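Local coordinates for DNA mismatch repair protein PMS1 (Saccharomyces cerevisiae, PDB 3H4L) that acts in DNA mismatch repair, its N-terminal region binding an ATP analogue with magnesium and probably hydrolysing ATP as GHKL-type ATPases do, at residues G20-D25 against L102-G107; K306-V311 against T353-Y358; G180-I183 against K189-V192; Y52-I57 against K165-Q170. One frame throughout, in Å; residues are numbered along the deposited sequence.

Contact 1: G20-D25 against L102-G107; sequences GQVITD and LSSLCG. With ANP (phosphoaminophosphonic acid-adenylate ester), chain E.
V22, in the last turn of helix 11-22, lies across from S104 of helix 101-107, their CA atoms 6.4 Å apart, and I23 is where the chain leaves helical geometry. The contact lies in the GHKL-type ATPase (Bergerat) fold, where helix 101-107 borders the nucleotide site. S104 suits the closest approach because it is small: its CB packs 3.7 Å from V22 CG1, while OG turns back to a weak hydrogen bond with E100 O and sits close against the branched end of V22, 3.2 Å from CG2. With V22 CG1 anti to the backbone N (chi1 173°), both methyls straddle that hydroxyl. I23 supplies the more apolar half. Its CG1 reaches both S104 CB and CD2 of L105, the latter 4.0 Å away, and the two branched chains meet at about a right angle; A29 of helix 26-39 touches I23 and L105, and the three form a buried apolar cluster. Beyond it, D25 caps the start of helix 26-39 and forms a salt bridge with K173. At the nucleotide end of helix 101-107, in its first turn, the L102 amide still has an N-H to give: L102 N donates to O2A of the nucleotide at 2.9 Å and 163°.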
loop_
_atom_site.group_PDB
_atom_site.type_symbol
_atom_site.label_atom_id
_atom_site.label_comp_id
_atom_site.label_asym_id
_atom_site.label_seq_id
_atom_site.Cartn_x
_atom_site.Cartn_y
_atom_site.Cartn_z
ATOM N N GLY B 20 -6.150 -13.486 24.633
ATOM C CA GLY B 20 -6.373 -13.977 23.281
ATOM C C GLY B 20 -7.843 -13.834 22.910
ATOM O O GLY B 20 -8.199 -13.744 21.744
ATOM N N GLN B 21 -8.714 -13.811 23.910
ATOM C CA GLN B 21 -10.141 -13.649 23.668
ATOM C C GLN B 21 -10.431 -12.164 23.447
ATOM O O GLN B 21 -11.467 -11.793 22.868
ATOM C CB GLN B 21 -10.949 -14.144 24.868
ATOM C CG GLN B 21 -11.013 -15.652 25.022
ATOM C CD GLN B 21 -11.609 -16.057 26.363
ATOM O OE1 GLN B 21 -12.409 -15.312 26.945
ATOM N NE2 GLN B 21 -11.233 -17.240 26.854
ATOM N N VAL B 22 -9.530 -11.306 23.922
ATOM C CA VAL B 22 -9.729 -9.875 23.738
ATOM C C VAL B 22 -9.243 -9.413 22.364
ATOM O O VAL B 22 -9.942 -8.688 21.668
ATOM C CB VAL B 22 -9.023 -9.068 24.826
ATOM C CG1 VAL B 22 -9.102 -7.596 24.503
ATOM C CG2 VAL B 22 -9.684 -9.343 26.175
ATOM N N ILE B 23 -8.045 -9.838 21.978
ATOM C CA ILE B 23 -7.503 -9.469 20.677
ATOM C C ILE B 23 -7.674 -10.677 19.758
ATOM O O ILE B 23 -6.766 -11.495 19.617
ATOM C CB ILE B 23 -6.004 -9.095 20.776
ATOM C CG1 ILE B 23 -5.791 -8.075 21.902
ATOM C CG2 ILE B 23 -5.519 -8.538 19.445
ATOM C CD1 ILE B 23 -6.697 -6.844 21.817
ATOM N N THR B 24 -8.856 -10.785 19.152
ATOM C CA THR B 24 -9.180 -11.901 18.272
ATOM C C THR B 24 -8.306 -11.962 17.033
ATOM O O THR B 24 -7.878 -13.039 16.636
ATOM C CB THR B 24 -10.671 -11.871 17.845
ATOM O OG1 THR B 24 -11.044 -10.531 17.494
ATOM C CG2 THR B 24 -11.566 -12.377 18.989
ATOM N N ASP B 25 -8.054 -10.817 16.412
ATOM C CA ASP B 25 -7.189 -10.791 15.242
ATOM C C ASP B 25 -6.516 -9.445 15.020
ATOM O O ASP B 25 -6.664 -8.523 15.820
ATOM C CB ASP B 25 -7.950 -11.203 13.979
ATOM C CG ASP B 25 -9.236 -10.425 13.779
ATOM O OD1 ASP B 25 -9.365 -9.312 14.335
ATOM O OD2 ASP B 25 -10.112 -10.937 13.040
ATOM N N LEU B 102 -4.439 -2.707 25.968
ATOM C CA LEU B 102 -3.006 -2.795 26.171
ATOM C C LEU B 102 -2.657 -3.973 27.059
ATOM O O LEU B 102 -1.648 -4.650 26.849
ATOM C CB LEU B 102 -2.453 -1.490 26.758
ATOM C CG LEU B 102 -2.460 -0.281 25.824
ATOM C CD1 LEU B 102 -1.372 0.669 26.272
ATOM C CD2 LEU B 102 -2.203 -0.701 24.392
ATOM N N SER B 103 -3.509 -4.226 28.041
ATOM C CA SER B 103 -3.294 -5.321 28.968
ATOM C C SER B 103 -3.307 -6.651 28.220
ATOM O O SER B 103 -2.586 -7.582 28.580
ATOM C CB SER B 103 -4.393 -5.311 30.028
ATOM O OG SER B 103 -3.936 -5.951 31.195
ATOM N N SER B 104 -4.133 -6.734 27.180
ATOM C CA SER B 104 -4.243 -7.951 26.378
ATOM C C SER B 104 -3.151 -8.070 25.309
ATOM O O SER B 104 -2.626 -9.163 25.077
ATOM C CB SER B 104 -5.626 -8.037 25.708
ATOM O OG SER B 104 -6.626 -8.444 26.627
ATOM N N LEU B 105 -2.814 -6.966 24.651
ATOM C CA LEU B 105 -1.777 -7.014 23.633
ATOM C C LEU B 105 -0.443 -7.423 24.254
ATOM O O LEU B 105 0.473 -7.847 23.562
ATOM C CB LEU B 105 -1.653 -5.659 22.938
ATOM C CG LEU B 105 -2.792 -5.314 21.964
ATOM C CD1 LEU B 105 -2.882 -3.809 21.774
ATOM C CD2 LEU B 105 -2.572 -6.029 20.641
ATOM N N CYS B 106 -0.336 -7.299 25.568
ATOM C CA CYS B 106 0.884 -7.688 26.267
ATOM C C CYS B 106 1.009 -9.198 26.356
ATOM O O CYS B 106 2.085 -9.765 26.155
ATOM C CB CYS B 106 0.871 -7.139 27.678
ATOM S SG CYS B 106 1.705 -5.616 27.767
ATOM N N GLY B 107 -0.109 -9.834 26.685
ATOM C CA GLY B 107 -0.136 -11.273 26.821
ATOM C C GLY B 107 0.048 -12.027 25.526
ATOM O O GLY B 107 0.774 -13.012 25.507
HETATM P PG ANP E . -11.183 1.276 26.059
HETATM O O1G ANP E . -10.149 0.794 25.127
HETATM O O2G ANP E . -11.840 2.474 25.593
HETATM O O3G ANP E . -12.216 0.253 26.448
HETATM P PB ANP E . -8.960 2.347 27.508
HETATM O O1B ANP E . -8.827 2.993 28.844
HETATM O O2B ANP E . -8.638 3.175 26.360
HETATM N N3B ANP E . -10.409 1.669 27.423
HETATM P PA ANP E . -6.764 0.655 26.619
HETATM O O1A ANP E . -7.201 0.793 25.244
HETATM O O2A ANP E . -6.116 -0.609 27.078
HETATM O O3A ANP E . -7.975 1.101 27.560
HETATM O "O5'" ANP E . -5.565 1.660 26.925
HETATM C "C5'" ANP E . -5.657 2.345 28.116
HETATM C "C4'" ANP E . -4.754 3.377 28.668
HETATM O "O4'" ANP E . -3.539 3.459 27.901
HETATM C "C3'" ANP E . -5.598 4.563 28.342
HETATM O "O3'" ANP E . -6.590 4.752 29.357
HETATM C "C2'" ANP E . -4.574 5.643 28.153
HETATM O "O2'" ANP E . -4.363 6.242 29.417
HETATM C "C1'" ANP E . -3.377 4.828 27.562
HETATM N N9 ANP E . -3.174 4.835 26.083
HETATM C C8 ANP E . -3.269 3.827 25.136
HETATM N N7 ANP E . -3.024 4.157 23.903
HETATM C C5 ANP E . -2.736 5.504 24.009
HETATM C C6 ANP E . -2.375 6.541 23.066
HETATM N N6 ANP E . -2.245 6.284 21.770
HETATM N N1 ANP E . -2.143 7.847 23.498
HETATM C C2 ANP E . -2.263 8.161 24.834
HETATM N N3 ANP E . -2.596 7.261 25.803
HETATM C C4 ANP E . -2.832 5.958 25.338
#

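Contact 2: K306-V311 against T353-Y358; sequences KTFNNV and TLSDYY
F308, in the loop that follows helix 295-306, comes up against one flank of helix 343-362 at Y358, their CA atoms 7.8 Å apart. The F308 ring is used as a flat lid. Y358 CB lies over one of its faces, 3.5 Å from the ring centroid and 16° off the normal, a CH-pi contact in which the methylene hydrogens meet the pi cloud. The ring of Y358 leads away from F308: the two ring centroids are 5.3 Å apart with planes inclined at 43°, neither stacked nor edge-to-face. S355, one helical turn earlier, meets the far end of the phenyl group. Its OG lies in the ring plane at the edge, 4.0 Å from F308 CZ, and S355 O comes obliquely to the same carbon. Both segments belong to the S5-like region of the mismatch repair family, in which helix 343-362 packs on a mixed four-stranded sheet. Y357 and Y358 face that sheet, with I268 touching both, and Y357 OH is hydrogen-bonded to the backbone carbonyl E231 O. Tyrosine suits position 358 because its long ring packs on I268 while the hydroxyl at its end reaches S269 O, to which it is hydrogen-bonded. With CG anti to its own carbonyl carbon (chi1 -66°), the F308 ring extends across the helix surface, where it also touches N359 and E362.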
loop_
_atom_site.group_PDB
_atom_site.type_symbol
_atom_site.label_atom_id
_atom_site.label_comp_id
_atom_site.label_asym_id
_atom_site.label_seq_id
_atom_site.Cartn_x
_atom_site.Cartn_y
_atom_site.Cartn_z
ATOM N N LYS B 306 -34.251 -2.298 -1.505
ATOM C CA LYS B 306 -34.684 -3.365 -2.399
ATOM C C LYS B 306 -35.932 -2.907 -3.153
ATOM O O LYS B 306 -35.997 -2.977 -4.382
ATOM C CB LYS B 306 -34.988 -4.628 -1.595
ATOM N N THR B 307 -36.912 -2.417 -2.402
ATOM C CA THR B 307 -38.163 -1.959 -2.985
ATOM C C THR B 307 -37.975 -1.026 -4.177
ATOM O O THR B 307 -38.890 -0.858 -4.977
ATOM C CB THR B 307 -39.042 -1.252 -1.929
ATOM O OG1 THR B 307 -38.407 -0.040 -1.506
ATOM C CG2 THR B 307 -39.253 -2.159 -0.719
ATOM N N PHE B 308 -36.796 -0.423 -4.304
ATOM C CA PHE B 308 -36.534 0.487 -5.419
ATOM C C PHE B 308 -35.588 -0.129 -6.434
ATOM O O PHE B 308 -35.602 0.235 -7.609
ATOM C CB PHE B 308 -35.931 1.810 -4.930
ATOM C CG PHE B 308 -36.856 2.631 -4.079
ATOM C CD1 PHE B 308 -37.050 2.323 -2.738
ATOM C CD2 PHE B 308 -37.541 3.711 -4.620
ATOM C CE1 PHE B 308 -37.914 3.083 -1.943
ATOM C CE2 PHE B 308 -38.406 4.475 -3.836
ATOM C CZ PHE B 308 -38.592 4.159 -2.495
ATOM N N ASN B 309 -34.763 -1.058 -5.963
ATOM C CA ASN B 309 -33.781 -1.743 -6.800
ATOM C C ASN B 309 -33.502 -3.104 -6.147
ATOM O O ASN B 309 -32.631 -3.221 -5.286
ATOM C CB ASN B 309 -32.499 -0.897 -6.873
ATOM C CG ASN B 309 -31.460 -1.468 -7.829
ATOM O OD1 ASN B 309 -31.139 -2.653 -7.779
ATOM N ND2 ASN B 309 -30.915 -0.616 -8.692
ATOM N N ASN B 310 -34.252 -4.126 -6.558
ATOM C CA ASN B 310 -34.124 -5.477 -6.002
ATOM C C ASN B 310 -32.776 -6.164 -6.195
ATOM O O ASN B 310 -32.212 -6.717 -5.248
ATOM C CB ASN B 310 -35.235 -6.373 -6.566
ATOM C CG ASN B 310 -36.561 -6.201 -5.828
ATOM O OD1 ASN B 310 -37.586 -6.758 -6.233
ATOM N ND2 ASN B 310 -36.542 -5.441 -4.736
ATOM N N VAL B 311 -32.260 -6.105 -7.417
ATOM C CA VAL B 311 -30.991 -6.741 -7.774
ATOM C C VAL B 311 -29.682 -6.061 -7.323
ATOM O O VAL B 311 -28.638 -6.288 -7.934
ATOM C CB VAL B 311 -30.923 -6.967 -9.313
ATOM C CG1 VAL B 311 -32.163 -7.722 -9.783
ATOM C CG2 VAL B 311 -30.815 -5.636 -10.036
ATOM N N THR B 353 -38.955 7.521 6.341
ATOM C CA THR B 353 -38.249 8.761 6.001
ATOM C C THR B 353 -37.268 8.544 4.854
ATOM O O THR B 353 -37.114 9.404 3.983
ATOM C CB THR B 353 -37.464 9.337 7.207
ATOM O OG1 THR B 353 -38.378 9.845 8.187
ATOM C CG2 THR B 353 -36.554 10.466 6.753
ATOM N N LEU B 354 -36.599 7.396 4.863
ATOM C CA LEU B 354 -35.651 7.075 3.810
ATOM C C LEU B 354 -36.448 6.729 2.558
ATOM O O LEU B 354 -36.207 7.273 1.481
ATOM C CB LEU B 354 -34.772 5.887 4.220
ATOM C CG LEU B 354 -33.739 5.482 3.166
ATOM C CD1 LEU B 354 -32.734 6.612 2.998
ATOM C CD2 LEU B 354 -33.040 4.198 3.574
ATOM N N SER B 355 -37.407 5.821 2.720
ATOM C CA SER B 355 -38.261 5.388 1.620
ATOM C C SER B 355 -38.774 6.597 0.843
ATOM O O SER B 355 -38.605 6.688 -0.374
ATOM C CB SER B 355 -39.449 4.585 2.164
ATOM O OG SER B 355 -40.264 4.094 1.110
ATOM N N ASP B 356 -39.392 7.530 1.557
ATOM C CA ASP B 356 -39.922 8.725 0.928
ATOM C C ASP B 356 -38.801 9.606 0.371
ATOM O O ASP B 356 -39.051 10.479 -0.459
ATOM C CB ASP B 356 -40.790 9.499 1.929
ATOM C CG ASP B 356 -40.223 10.857 2.267
ATOM O OD1 ASP B 356 -39.020 10.941 2.609
ATOM O OD2 ASP B 356 -40.988 11.842 2.199
ATOM N N TYR B 357 -37.571 9.386 0.834
ATOM C CA TYR B 357 -36.420 10.144 0.342
ATOM C C TYR B 357 -36.091 9.607 -1.045
ATOM O O TYR B 357 -35.726 10.361 -1.950
ATOM C CB TYR B 357 -35.203 9.955 1.256
ATOM C CG TYR B 357 -33.857 10.173 0.572
ATOM C CD1 TYR B 357 -33.290 11.447 0.487
ATOM C CD2 TYR B 357 -33.159 9.101 0.002
ATOM C CE1 TYR B 357 -32.065 11.650 -0.143
ATOM C CE2 TYR B 357 -31.934 9.296 -0.633
ATOM C CZ TYR B 357 -31.391 10.575 -0.700
ATOM O OH TYR B 357 -30.167 10.783 -1.311
ATOM N N TYR B 358 -36.207 8.291 -1.198
ATOM C CA TYR B 358 -35.939 7.652 -2.478
ATOM C C TYR B 358 -37.060 7.971 -3.471
ATOM O O TYR B 358 -36.788 8.252 -4.638
ATOM C CB TYR B 358 -35.783 6.137 -2.300
ATOM C CG TYR B 358 -34.369 5.707 -1.947
ATOM C CD1 TYR B 358 -34.115 4.904 -0.827
ATOM C CD2 TYR B 358 -33.288 6.085 -2.747
ATOM C CE1 TYR B 358 -32.818 4.488 -0.517
ATOM C CE2 TYR B 358 -31.991 5.674 -2.451
ATOM C CZ TYR B 358 -31.761 4.876 -1.337
ATOM O OH TYR B 358 -30.479 4.453 -1.064
#

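Contact 3: G180-I183 against K189-V192; sequences GYAI and KFSV
The carbonyl oxygen of Y181 takes a hydrogen bond from the side-chain amide of N185, and from strand 189-195 F190 CE1 comes to 3.7 Å from Y181 O, obliquely to the ring. This is helix-on-sheet packing on the large mixed sheet that also carries strands 44-50 and 56-61 of the GHKL-type ATPase fold: helix 167-184 runs out, the chain turns, and strand 189-195 enters the sheet alongside strand 44-50, to which it is parallel. The short link makes the last turns of the helix cover the start of the strand. F190 spans the gap between the two layers, its CB pointing at the helix. A182 receives the near part of the ring, with A182 CB 3.8 Å from F190 CD1 and A182 CA at a similar distance. The small A182 lets the ring come close to the helix backbone. Farther along the ring, Y181 CB touches F190 CZ at 3.9 Å. V34 of helix 26-39 and I45 of the neighbouring strand also touch F190, which explains an aromatic residue here, broad enough to meet two helices and a strand at once. Trimmed to alanine, this position would probably leave a gap bounded by A182, Y181 CB, V34 and I45. While its CB serves the phenyl ring, Y181 swings its phenol away toward helix 26-39 (chi1 -80°), where K31, V34 and I38 touch it and Y181 OH is hydrogen-bonded to D35 OD1.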
loop_
_atom_site.group_PDB
_atom_site.type_symbol
_atom_site.label_atom_id
_atom_site.label_comp_id
_atom_site.label_asym_id
_atom_site.label_seq_id
_atom_site.Cartn_x
_atom_site.Cartn_y
_atom_site.Cartn_z
ATOM N N GLY B 180 -13.402 2.905 7.463
ATOM C CA GLY B 180 -14.510 3.403 8.263
ATOM C C GLY B 180 -14.117 4.577 9.159
ATOM O O GLY B 180 -14.800 5.598 9.219
ATOM N N TYR B 181 -12.999 4.442 9.857
ATOM C CA TYR B 181 -12.548 5.502 10.738
ATOM C C TYR B 181 -12.173 6.758 9.951
ATOM O O TYR B 181 -12.421 7.882 10.387
ATOM C CB TYR B 181 -11.331 5.032 11.533
ATOM C CG TYR B 181 -11.619 4.153 12.736
ATOM C CD1 TYR B 181 -12.108 4.703 13.920
ATOM C CD2 TYR B 181 -11.332 2.781 12.710
ATOM C CE1 TYR B 181 -12.295 3.921 15.047
ATOM C CE2 TYR B 181 -11.515 1.991 13.827
ATOM C CZ TYR B 181 -11.996 2.566 14.999
ATOM O OH TYR B 181 -12.165 1.786 16.131
ATOM N N ALA B 182 -11.574 6.561 8.782
ATOM C CA ALA B 182 -11.125 7.679 7.959
ATOM C C ALA B 182 -12.240 8.456 7.278
ATOM O O ALA B 182 -12.122 9.665 7.066
ATOM C CB ALA B 182 -10.138 7.185 6.911
ATOM N N ILE B 183 -13.319 7.779 6.916
ATOM C CA ILE B 183 -14.391 8.487 6.250
ATOM C C ILE B 183 -15.173 9.410 7.183
ATOM O O ILE B 183 -15.591 10.494 6.778
ATOM C CB ILE B 183 -15.346 7.512 5.566
ATOM C CG1 ILE B 183 -14.597 6.773 4.458
ATOM C CG2 ILE B 183 -16.540 8.261 4.994
ATOM C CD1 ILE B 183 -15.422 5.738 3.754
ATOM N N LYS B 189 -6.260 13.253 10.087
ATOM C CA LYS B 189 -5.530 12.815 8.901
ATOM C C LYS B 189 -4.998 11.400 9.105
ATOM O O LYS B 189 -4.207 11.151 10.017
ATOM C CB LYS B 189 -4.336 13.724 8.594
ATOM C CG LYS B 189 -3.426 13.112 7.533
ATOM C CD LYS B 189 -2.137 13.883 7.291
ATOM C CE LYS B 189 -1.340 13.211 6.163
ATOM N NZ LYS B 189 -0.139 13.985 5.729
ATOM N N PHE B 190 -5.430 10.476 8.256
ATOM C CA PHE B 190 -4.974 9.096 8.342
ATOM C C PHE B 190 -3.996 8.788 7.217
ATOM O O PHE B 190 -4.135 9.296 6.099
ATOM C CB PHE B 190 -6.152 8.123 8.239
ATOM C CG PHE B 190 -6.942 7.984 9.497
ATOM C CD1 PHE B 190 -8.064 8.774 9.720
ATOM C CD2 PHE B 190 -6.576 7.048 10.459
ATOM C CE1 PHE B 190 -8.818 8.628 10.889
ATOM C CE2 PHE B 190 -7.319 6.895 11.629
ATOM C CZ PHE B 190 -8.441 7.685 11.841
ATOM N N SER B 191 -3.010 7.948 7.526
ATOM C CA SER B 191 -2.007 7.516 6.563
ATOM C C SER B 191 -1.718 6.056 6.865
ATOM O O SER B 191 -1.532 5.677 8.016
ATOM C CB SER B 191 -0.724 8.319 6.719
ATOM O OG SER B 191 -0.967 9.685 6.482
ATOM N N VAL B 192 -1.680 5.230 5.838
ATOM C CA VAL B 192 -1.412 3.825 6.057
ATOM C C VAL B 192 -0.453 3.295 5.018
ATOM O O VAL B 192 -0.694 3.396 3.808
ATOM C CB VAL B 192 -2.703 2.994 5.994
ATOM C CG1 VAL B 192 -2.385 1.525 6.244
ATOM C CG2 VAL B 192 -3.713 3.518 7.032
#

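Contact 4: Y52-I57 against K165-Q170; sequences YGLESI and KTFKRQ
The F167 ring is sandwiched: L54 CD1 lies over one face, 3.9 Å from the centroid and 19° off the normal, a CH-pi contact, and K168 CG covers the opposite face toward the rim. At the edge, in the ring plane, stands Y52 CB, 3.8 Å from F167 CD2. The aromatic part of Y52 comes obliquely, its CD2 near F167 CE2, and makes an edge-to-face pair with F171, one helical turn after F167. L54 meets F167 at about a right angle, its second methyl resting on F167 CB. The phenyl group reaches this slot because CG sits between the backbone N and the carbonyl carbon (chi1 75°). Replacing F167 by a serine would probably strip L54 and Y52 of their shared apolar partner and open a gap between loop and helix. A water bridges the two backbones, donating to Y52 O at 3.0 Å and to F167 O at 2.8 Å. G53 takes a positive phi (112°) at which a CB would press on the carbonyl oxygen of Y52. Y52 also packs on R98 of the second subunit. The site is a beta-hairpin tip, strands 44-50 and 56-61 with a classic bulge at E55 and S56, against the start of helix 167-184.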
loop_
_atom_site.group_PDB
_atom_site.type_symbol
_atom_site.label_atom_id
_atom_site.label_comp_id
_atom_site.label_asym_id
_atom_site.label_seq_id
_atom_site.Cartn_x
_atom_site.Cartn_y
_atom_site.Cartn_z
ATOM N N TYR B 52 2.266 -6.875 5.959
ATOM C CA TYR B 52 0.818 -6.920 6.157
ATOM C C TYR B 52 0.304 -7.217 7.566
ATOM O O TYR B 52 -0.853 -7.578 7.735
ATOM C CB TYR B 52 0.214 -7.909 5.161
ATOM C CG TYR B 52 0.188 -7.365 3.749
ATOM C CD1 TYR B 52 -0.602 -6.265 3.434
ATOM C CD2 TYR B 52 0.975 -7.919 2.740
ATOM C CE1 TYR B 52 -0.610 -5.724 2.155
ATOM C CE2 TYR B 52 0.974 -7.379 1.446
ATOM C CZ TYR B 52 0.175 -6.280 1.170
ATOM O OH TYR B 52 0.141 -5.721 -0.086
ATOM N N GLY B 53 1.148 -7.043 8.577
ATOM C CA GLY B 53 0.719 -7.314 9.939
ATOM C C GLY B 53 1.410 -8.524 10.539
ATOM O O GLY B 53 1.541 -8.639 11.764
ATOM N N LEU B 54 1.848 -9.432 9.676
ATOM C CA LEU B 54 2.539 -10.641 10.121
ATOM C C LEU B 54 3.735 -10.300 10.993
ATOM O O LEU B 54 3.991 -10.964 11.989
ATOM C CB LEU B 54 3.014 -11.455 8.916
ATOM C CG LEU B 54 1.871 -11.939 8.026
ATOM C CD1 LEU B 54 2.407 -12.406 6.695
ATOM C CD2 LEU B 54 1.116 -13.040 8.750
ATOM N N GLU B 55 4.464 -9.256 10.612
ATOM C CA GLU B 55 5.641 -8.817 11.349
ATOM C C GLU B 55 5.260 -7.834 12.451
ATOM O O GLU B 55 5.658 -7.989 13.605
ATOM C CB GLU B 55 6.636 -8.162 10.382
ATOM C CG GLU B 55 7.885 -7.574 11.018
ATOM C CD GLU B 55 8.786 -8.618 11.653
ATOM O OE1 GLU B 55 8.524 -9.835 11.480
ATOM O OE2 GLU B 55 9.770 -8.220 12.320
ATOM N N SER B 56 4.474 -6.823 12.105
ATOM C CA SER B 56 4.087 -5.841 13.110
ATOM C C SER B 56 3.140 -4.760 12.613
ATOM O O SER B 56 2.914 -4.599 11.410
ATOM C CB SER B 56 5.337 -5.161 13.658
ATOM O OG SER B 56 6.075 -4.568 12.599
ATOM N N ILE B 57 2.588 -4.019 13.565
ATOM C CA ILE B 57 1.711 -2.920 13.241
ATOM C C ILE B 57 2.088 -1.797 14.157
ATOM O O ILE B 57 2.253 -2.004 15.351
ATOM C CB ILE B 57 0.225 -3.243 13.431
ATOM C CG1 ILE B 57 -0.552 -1.928 13.340
ATOM C CG2 ILE B 57 -0.009 -3.978 14.714
ATOM C CD1 ILE B 57 -2.031 -2.075 13.428
ATOM N N LYS B 165 -1.834 -18.153 6.721
ATOM C CA LYS B 165 -2.506 -18.614 5.518
ATOM C C LYS B 165 -3.757 -17.810 5.181
ATOM O O LYS B 165 -4.484 -18.144 4.242
ATOM C CB LYS B 165 -2.824 -20.116 5.587
ATOM C CG LYS B 165 -3.478 -20.607 6.847
ATOM C CD LYS B 165 -3.586 -22.123 6.806
ATOM C CE LYS B 165 -3.993 -22.718 8.167
ATOM N NZ LYS B 165 -2.993 -22.518 9.269
ATOM N N THR B 166 -4.001 -16.737 5.928
ATOM C CA THR B 166 -5.160 -15.899 5.653
ATOM C C THR B 166 -4.832 -14.417 5.777
ATOM O O THR B 166 -5.731 -13.584 5.740
ATOM C CB THR B 166 -6.330 -16.195 6.613
ATOM O OG1 THR B 166 -5.893 -16.016 7.962
ATOM C CG2 THR B 166 -6.828 -17.602 6.436
ATOM N N PHE B 167 -3.551 -14.081 5.900
ATOM C CA PHE B 167 -3.181 -12.682 6.074
ATOM C C PHE B 167 -3.704 -11.718 5.026
ATOM O O PHE B 167 -4.041 -10.576 5.354
ATOM C CB PHE B 167 -1.662 -12.520 6.213
ATOM C CG PHE B 167 -0.896 -12.661 4.932
ATOM C CD1 PHE B 167 -0.673 -13.910 4.366
ATOM C CD2 PHE B 167 -0.342 -11.542 4.322
ATOM C CE1 PHE B 167 0.102 -14.046 3.210
ATOM C CE2 PHE B 167 0.434 -11.662 3.165
ATOM C CZ PHE B 167 0.658 -12.913 2.608
ATOM N N LYS B 168 -3.785 -12.161 3.774
ATOM C CA LYS B 168 -4.278 -11.291 2.709
ATOM C C LYS B 168 -5.733 -10.871 2.941
ATOM O O LYS B 168 -6.065 -9.687 2.845
ATOM C CB LYS B 168 -4.118 -11.977 1.348
ATOM C CG LYS B 168 -2.657 -12.049 0.886
ATOM C CD LYS B 168 -2.525 -12.503 -0.558
ATOM C CE LYS B 168 -1.188 -12.054 -1.167
ATOM N NZ LYS B 168 -1.111 -12.291 -2.653
ATOM N N ARG B 169 -6.593 -11.833 3.263
ATOM C CA ARG B 169 -7.995 -11.521 3.513
ATOM C C ARG B 169 -8.102 -10.690 4.788
ATOM O O ARG B 169 -8.854 -9.709 4.838
ATOM C CB ARG B 169 -8.821 -12.808 3.646
ATOM N N GLN B 170 -7.341 -11.080 5.811
ATOM C CA GLN B 170 -7.349 -10.381 7.093
ATOM C C GLN B 170 -7.048 -8.900 6.925
ATOM O O GLN B 170 -7.715 -8.049 7.512
ATOM C CB GLN B 170 -6.316 -10.991 8.044
ATOM C CG GLN B 170 -6.197 -10.269 9.404
ATOM C CD GLN B 170 -7.433 -10.430 10.271
ATOM O OE1 GLN B 170 -7.775 -9.545 11.057
ATOM N NE2 GLN B 170 -8.103 -11.565 10.142
HETATM O O HOH W 1 -3.271 -9.302 7.770
#

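In the fold
Contacts 1 and 4 interleave along the chain, in the order 20-25, 52-57, 102-107, 165-170; contact 3 follows, and contact 2 comes last. Contacts 1 and 4 touch, D25 of contact 1 lying against Q170 of contact 4, with centres about 16 Å apart. Contacts 3 and 4 use opposite ends of helix 167-184 and reach the same eight-stranded sheet, their centres about 19 Å apart. Contact 2 stands on the other side of the chain's centre from contact 1, their centres about 42 Å apart, in the S5-like region with its separate four-stranded sheet. Contacts 1, 3 and 4 thus lie in the nucleotide-binding part, joining its helices to one another and to the sheet, while contact 2 belongs to the S5-like part.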